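Local coordinates for uncharacterized protein (Thermus thermophilus HB8, PDB 4WVA) that hydrolyses mannosylglycerate to mannose and glycerate, and probably also splits glucosylglycerate into glucose and glycerate, at residues T109-L114 against Y249-L254. Sequence-based numbering, arbitrary orientation.
Sequences TVVRYL and YALAVL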
loop_
_atom_site.group_PDB
_atom_site.type_symbol
_atom_site.label_atom_id
_atom_site.label_comp_id
_atom_site.label_asym_id
_atom_site.label_seq_id
_atom_site.Cartn_x
_atom_site.Cartn_y
_atom_site.Cartn_z
ATOM N N THR A 109 -1.449 11.316 -17.277
ATOM C CA THR A 109 -0.388 11.888 -16.446
ATOM C C THR A 109 0.043 13.249 -16.991
ATOM O O THR A 109 0.217 14.216 -16.232
ATOM C CB THR A 109 0.769 10.892 -16.384
ATOM O OG1 THR A 109 0.322 9.741 -15.679
ATOM C CG2 THR A 109 2.003 11.479 -15.668
ATOM N N VAL A 110 0.179 13.328 -18.307
ATOM C CA VAL A 110 0.554 14.580 -18.947
ATOM C C VAL A 110 -0.590 15.588 -18.834
ATOM O O VAL A 110 -0.360 16.755 -18.538
ATOM C CB VAL A 110 1.040 14.369 -20.396
ATOM C CG1 VAL A 110 1.263 15.708 -21.080
ATOM C CG2 VAL A 110 2.305 13.527 -20.423
ATOM N N VAL A 111 -1.822 15.138 -19.044
ATOM C CA VAL A 111 -2.970 16.035 -18.921
ATOM C C VAL A 111 -3.076 16.621 -17.494
ATOM O O VAL A 111 -3.359 17.819 -17.327
ATOM C CB VAL A 111 -4.277 15.362 -19.378
ATOM C CG1 VAL A 111 -5.463 16.231 -19.024
ATOM C CG2 VAL A 111 -4.254 15.097 -20.890
ATOM N N ARG A 112 -2.841 15.807 -16.472
ATOM C CA ARG A 112 -2.883 16.313 -15.094
ATOM C C ARG A 112 -1.842 17.430 -14.918
ATOM O O ARG A 112 -2.109 18.473 -14.318
ATOM C CB ARG A 112 -2.642 15.204 -14.074
ATOM C CG ARG A 112 -2.623 15.753 -12.654
ATOM C CD ARG A 112 -2.330 14.684 -11.618
ATOM N NE ARG A 112 -2.309 15.268 -10.274
ATOM C CZ ARG A 112 -2.081 14.582 -9.152
ATOM N NH1 ARG A 112 -1.844 13.286 -9.182
ATOM N NH2 ARG A 112 -2.078 15.214 -7.980
ATOM N N TYR A 113 -0.648 17.209 -15.430
ATOM C CA TYR A 113 0.405 18.209 -15.339
ATOM C C TYR A 113 0.023 19.502 -16.069
ATOM O O TYR A 113 0.147 20.607 -15.510
ATOM C CB TYR A 113 1.735 17.700 -15.903
ATOM C CG TYR A 113 2.810 18.720 -15.725
ATOM C CD1 TYR A 113 3.478 18.827 -14.514
ATOM C CD2 TYR A 113 3.105 19.635 -16.733
ATOM C CE1 TYR A 113 4.436 19.787 -14.329
ATOM C CE2 TYR A 113 4.052 20.610 -16.541
ATOM C CZ TYR A 113 4.719 20.667 -15.344
ATOM O OH TYR A 113 5.678 21.635 -15.159
ATOM N N LEU A 114 -0.443 19.383 -17.308
ATOM C CA LEU A 114 -0.908 20.579 -18.041
ATOM C C LEU A 114 -2.012 21.297 -17.271
ATOM O O LEU A 114 -2.016 22.535 -17.173
ATOM C CB LEU A 114 -1.384 20.240 -19.444
ATOM C CG LEU A 114 -0.357 19.586 -20.374
ATOM C CD1 LEU A 114 -1.004 19.331 -21.719
ATOM C CD2 LEU A 114 0.927 20.405 -20.514
ATOM N N TYR A 249 -7.634 9.931 -11.565
ATOM C CA TYR A 249 -8.377 10.069 -10.316
ATOM C C TYR A 249 -8.270 11.509 -9.791
ATOM O O TYR A 249 -9.263 12.144 -9.437
ATOM C CB TYR A 249 -7.855 9.078 -9.268
ATOM C CG TYR A 249 -8.381 9.403 -7.882
ATOM C CD1 TYR A 249 -9.599 8.890 -7.445
ATOM C CD2 TYR A 249 -7.686 10.249 -7.034
ATOM C CE1 TYR A 249 -10.113 9.215 -6.200
ATOM C CE2 TYR A 249 -8.193 10.585 -5.783
ATOM C CZ TYR A 249 -9.402 10.064 -5.377
ATOM O OH TYR A 249 -9.892 10.411 -4.127
ATOM N N ALA A 250 -7.046 12.030 -9.741
ATOM C CA ALA A 250 -6.829 13.374 -9.223
ATOM C C ALA A 250 -7.572 14.401 -10.057
ATOM O O ALA A 250 -8.249 15.275 -9.525
ATOM C CB ALA A 250 -5.337 13.687 -9.157
ATOM N N LEU A 251 -7.471 14.278 -11.376
ATOM C CA LEU A 251 -8.270 15.133 -12.295
ATOM C C LEU A 251 -9.760 15.049 -12.020
ATOM O O LEU A 251 -10.423 16.076 -11.949
ATOM C CB LEU A 251 -8.012 14.766 -13.753
ATOM C CG LEU A 251 -6.733 15.287 -14.358
ATOM C CD1 LEU A 251 -6.390 14.494 -15.612
ATOM C CD2 LEU A 251 -6.863 16.785 -14.650
ATOM N N ALA A 252 -10.284 13.837 -11.867
ATOM C CA ALA A 252 -11.701 13.644 -11.566
ATOM C C ALA A 252 -12.112 14.408 -10.310
ATOM O O ALA A 252 -13.135 15.106 -10.297
ATOM C CB ALA A 252 -12.021 12.170 -11.398
ATOM N N VAL A 253 -11.325 14.269 -9.249
ATOM C CA VAL A 253 -11.684 14.934 -7.991
ATOM C C VAL A 253 -11.623 16.450 -8.167
ATOM O O VAL A 253 -12.543 17.164 -7.721
ATOM C CB VAL A 253 -10.813 14.482 -6.795
ATOM C CG1 VAL A 253 -11.189 15.260 -5.546
ATOM C CG2 VAL A 253 -11.003 12.997 -6.532
ATOM N N LEU A 254 -10.552 16.945 -8.779
ATOM C CA LEU A 254 -10.385 18.389 -8.991
ATOM C C LEU A 254 -11.490 19.001 -9.848
ATOM O O LEU A 254 -11.928 20.130 -9.579
ATOM C CB LEU A 254 -9.014 18.698 -9.573
ATOM C CG LEU A 254 -7.833 18.463 -8.616
ATOM C CD1 LEU A 254 -6.530 18.511 -9.354
ATOM C CD2 LEU A 254 -7.830 19.494 -7.490
#
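V111 touches L251 through one methyl each, CG1 of V111 lying 3.9 Å from CD1 of L251, with the two side chains crossing at about a right angle. The valine is turned so that CG1 stands anti to its backbone N (chi1 171°), which brings this methyl to the leucine; V111 also packs on L55 of helix 48-62, so the pair belongs to the buried interior between the helices. Of the CA atoms of the two segments, those of R112 and L251 lie nearest each other, 6.2 Å apart. Here the leucine serves the backbone as much as the side chain: CD1 of L251 lies 3.9 Å from R112 N, CD2 is 4.0 Å from R112 CA, and CG rests beside the arginine CB. Beyond CB, R112 runs out extended and passes over A250. The methyl of A250 sits under the centre of the guanidinium, against one face, 3.4 Å from CZ, leaving the N-H groups for partners around the group's rim. NE pairs with E116 and NH1 with D247 in salt bridges, while NH2 donates to the backbone O of A275 in a neighbouring subunit. D247 also accepts a hydrogen bond from T109 and so ties the first helix to the second at two places. A leucine in place of R112 would probably leave E116 and D247 without their positive mate, take the flat group off the methyl of A250 and cost one hydrogen bond to the neighbouring subunit. No hydrogen bond joins 109-114 to 249-254. The two short segments' axes approach to 9.9 Å and cross at 40°, with R112 at the middle, against L251 and A250, and V111 adding one methyl contact, as helices pack side by side within the (alpha/alpha)6 barrel of this GH63 hydrolase.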